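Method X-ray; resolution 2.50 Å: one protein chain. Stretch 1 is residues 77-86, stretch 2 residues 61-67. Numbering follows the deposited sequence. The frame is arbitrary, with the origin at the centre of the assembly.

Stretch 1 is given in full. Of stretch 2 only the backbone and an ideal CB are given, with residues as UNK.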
# COMPACT_ATOMS: atom_id res chain seq x y z
N GLU A 77 7.82 10.79 5.27
CA GLU A 77 7.01 9.58 5.41
C GLU A 77 7.51 8.46 4.50
O GLU A 77 7.96 8.69 3.38
CB GLU A 77 5.54 9.88 5.09
CG GLU A 77 5.01 11.15 5.73
CD GLU A 77 3.50 11.31 5.59
OE1 GLU A 77 2.96 10.99 4.51
OE2 GLU A 77 2.86 11.77 6.56
N TYR A 78 7.47 7.24 5.01
CA TYR A 78 7.87 6.06 4.25
C TYR A 78 6.62 5.49 3.60
O TYR A 78 5.49 5.82 3.98
CB TYR A 78 8.40 4.98 5.19
CG TYR A 78 9.76 5.20 5.78
CD1 TYR A 78 10.78 4.26 5.60
CD2 TYR A 78 10.04 6.33 6.56
CE1 TYR A 78 12.02 4.43 6.18
CE2 TYR A 78 11.29 6.50 7.15
CZ TYR A 78 12.27 5.55 6.95
OH TYR A 78 13.52 5.70 7.50
N ALA A 79 6.83 4.61 2.63
CA ALA A 79 5.73 3.90 1.95
C ALA A 79 6.34 2.50 1.84
O ALA A 79 6.51 1.97 0.76
CB ALA A 79 5.48 4.50 0.58
N PRO A 80 6.65 1.89 2.99
CA PRO A 80 7.27 0.57 3.12
C PRO A 80 6.43 -0.67 2.86
O PRO A 80 5.20 -0.62 2.82
CB PRO A 80 7.77 0.58 4.56
CG PRO A 80 6.62 1.25 5.28
CD PRO A 80 6.18 2.37 4.31
N LEU A 81 7.14 -1.77 2.66
CA LEU A 81 6.57 -3.08 2.42
C LEU A 81 7.10 -4.03 3.50
O LEU A 81 8.31 -4.16 3.67
CB LEU A 81 7.00 -3.60 1.04
CG LEU A 81 6.17 -3.10 -0.14
CD1 LEU A 81 6.92 -3.38 -1.43
CD2 LEU A 81 4.80 -3.77 -0.14
N PHE A 82 6.20 -4.66 4.23
CA PHE A 82 6.61 -5.62 5.25
C PHE A 82 6.22 -7.01 4.78
O PHE A 82 5.14 -7.21 4.23
CB PHE A 82 5.96 -5.31 6.60
CG PHE A 82 6.61 -4.17 7.33
CD1 PHE A 82 6.43 -2.86 6.89
CD2 PHE A 82 7.45 -4.41 8.41
CE1 PHE A 82 7.07 -1.79 7.54
CE2 PHE A 82 8.11 -3.34 9.07
CZ PHE A 82 7.91 -2.04 8.62
N TYR A 83 7.12 -7.97 4.97
CA TYR A 83 6.87 -9.33 4.54
C TYR A 83 7.42 -10.36 5.52
O TYR A 83 8.29 -10.05 6.35
CB TYR A 83 7.51 -9.56 3.18
CG TYR A 83 9.00 -9.35 3.19
CD1 TYR A 83 9.56 -8.06 3.11
CD2 TYR A 83 9.88 -10.44 3.30
CE1 TYR A 83 10.94 -7.88 3.13
CE2 TYR A 83 11.25 -10.26 3.32
CZ TYR A 83 11.78 -8.98 3.24
OH TYR A 83 13.16 -8.82 3.24
N ARG A 84 6.92 -11.59 5.42
CA ARG A 84 7.38 -12.69 6.26
C ARG A 84 8.81 -13.10 5.86
O ARG A 84 9.02 -13.60 4.76
CB ARG A 84 6.45 -13.89 6.10
CG ARG A 84 5.05 -13.66 6.63
CD ARG A 84 5.07 -13.57 8.14
NE ARG A 84 5.58 -14.79 8.74
CZ ARG A 84 4.98 -15.97 8.64
NH1 ARG A 84 3.85 -16.08 7.97
NH2 ARG A 84 5.53 -17.04 9.21
N LYS A 85 9.77 -12.89 6.75
CA LYS A 85 11.18 -13.22 6.49
C LYS A 85 11.36 -14.66 6.03
O LYS A 85 12.12 -14.93 5.10
CB LYS A 85 12.02 -13.01 7.75
CG LYS A 85 11.71 -11.73 8.49
CD LYS A 85 12.39 -11.67 9.86
CE LYS A 85 13.87 -11.34 9.75
NZ LYS A 85 14.46 -11.03 11.08
N ASP A 86 10.66 -15.58 6.69
CA ASP A 86 10.75 -17.00 6.41
C ASP A 86 9.96 -17.47 5.18
O ASP A 86 10.23 -18.54 4.65
CB ASP A 86 10.32 -17.80 7.64
CG ASP A 86 8.92 -17.44 8.12
OD1 ASP A 86 8.69 -16.28 8.55
OD2 ASP A 86 8.03 -18.33 8.09
N UNK A 61 8.79 -11.25 13.10
CA UNK A 61 8.78 -12.26 12.04
C UNK A 61 8.73 -11.68 10.64
O UNK A 61 8.67 -12.41 9.65
CB UNK A 61 7.59 -13.20 12.23
N UNK A 62 8.78 -10.35 10.57
CA UNK A 62 8.72 -9.65 9.31
C UNK A 62 9.97 -8.83 9.05
O UNK A 62 10.93 -8.87 9.82
CB UNK A 62 7.49 -8.75 9.27
N UNK A 63 9.94 -8.08 7.97
CA UNK A 63 11.05 -7.22 7.60
C UNK A 63 10.50 -6.07 6.77
O UNK A 63 9.54 -6.25 6.02
CB UNK A 63 12.12 -7.99 6.83
N UNK A 64 11.10 -4.89 6.90
CA UNK A 64 10.62 -3.74 6.16
C UNK A 64 11.51 -3.32 5.01
O UNK A 64 12.70 -3.62 4.99
CB UNK A 64 10.45 -2.56 7.12
N UNK A 65 10.92 -2.61 4.05
CA UNK A 65 11.66 -2.13 2.89
C UNK A 65 11.24 -0.71 2.55
O UNK A 65 10.05 -0.43 2.44
CB UNK A 65 11.44 -3.05 1.69
N UNK A 66 12.20 0.18 2.38
CA UNK A 66 11.86 1.55 2.02
C UNK A 66 12.68 2.63 2.69
O UNK A 66 13.46 2.36 3.60
CB UNK A 66 10.38 1.80 2.34
N UNK A 67 12.50 3.86 2.24
CA UNK A 67 13.23 4.99 2.81
C UNK A 67 12.34 6.22 2.91
O UNK A 67 11.21 6.23 2.40
CB UNK A 67 14.47 5.31 1.97

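At position 61 CA-to-CB points sideways, with the ideal CB 4.3 Å from Arg 84 NE. A guanidinium invites an acid, though a polar amide or a short side chain would also fit, and Asp 86 nearby tempers the case for negative charge. The residue is Glu 61. Its OE2 forms a salt bridge with Arg 84 NH2 at 3.5 Å, while Arg 84 NH2 also bridges Asp 86 OD2 at 3.0 Å, so one cation offsets two acids. Lys 85 N donates to Glu 61 O at 3.1 Å.

Position 62 points away overall, yet its ideal CB lies 3.3 Å from Tyr 83 O and 4.4 Å from Phe 82 CD2. The aliphatic part of Arg 84 offers a surface that a long aliphatic or an aromatic side chain could cover. Tyr 62 is found, with chi1 in m. Arg 84 CD sits over its ring face, 3.8 Å from the centroid, a CH-pi contact.

The CB at 63 lies on the same sheet face as Tyr 83, 3.7 Å from its CZ, with Lys 85 CG at 4.1 Å. A small or medium side chain would fit, and the lysine favours an acid. Asp 63 places CB over the Tyr 83 ring, and its OD2 is 4.1 Å from Lys 85 NZ, attractive but beyond a salt bridge. Its backbone O accepts from Tyr 83 N at 3.1 Å; the return bond, Asp 63 N to Tyr 83 O at 3.0 Å, is weak.

Position 64 is more restrictive. Its ideal CB would clash with Phe 82 CZ at 3.0 Å, although the backbone angles are ordinary for a strand. With the ring there, glycine is the natural choice. Gly 64 CA lies over the Phe 82 ring, 3.9 Å from its centroid.

Position 65 returns to the face of Leu 81 and Tyr 83, where a branched aliphatic or other apolar side chain suits. Ile 65 extends CD1 to 3.5 Å from Tyr 83 CE1, and its O accepts from Leu 81 N at 3.2 Å.

At 66, phi 141° and psi 171° would jam a CB against the preceding carbonyl O, which alone calls for glycine; the ideal CB is also tight against Pro 80 CA at 3.4 Å. The residue is Gly 66.

Position 67 points away, so many side chains are possible. In Val 67 the backbone makes the nearer contact, with CA 3.6 Å from Tyr 78 CE1.

Stretch 2 61-67: EYDGIGV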
# COMPACT_ATOMS: atom_id res chain seq x y z
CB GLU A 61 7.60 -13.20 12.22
CG GLU A 61 7.96 -14.49 12.93
CD GLU A 61 6.76 -15.39 13.08
OE1 GLU A 61 5.84 -15.03 13.85
OE2 GLU A 61 6.74 -16.46 12.43
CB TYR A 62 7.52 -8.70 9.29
CG TYR A 62 6.18 -9.37 9.28
CD1 TYR A 62 5.71 -10.05 10.40
CD2 TYR A 62 5.35 -9.31 8.15
CE1 TYR A 62 4.46 -10.66 10.41
CE2 TYR A 62 4.10 -9.90 8.14
CZ TYR A 62 3.65 -10.58 9.27
OH TYR A 62 2.40 -11.15 9.28
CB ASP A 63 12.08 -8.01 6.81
CG ASP A 63 13.49 -7.70 7.23
OD1 ASP A 63 13.93 -6.55 7.01
OD2 ASP A 63 14.16 -8.61 7.78
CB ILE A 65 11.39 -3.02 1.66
CG1 ILE A 65 11.84 -4.46 1.94
CG2 ILE A 65 12.13 -2.46 0.45
CD1 ILE A 65 11.58 -5.42 0.78
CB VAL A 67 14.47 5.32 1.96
CG1 VAL A 67 15.41 4.12 1.92
CG2 VAL A 67 14.05 5.70 0.55
O HOH W 1 9.39 3.74 1.35
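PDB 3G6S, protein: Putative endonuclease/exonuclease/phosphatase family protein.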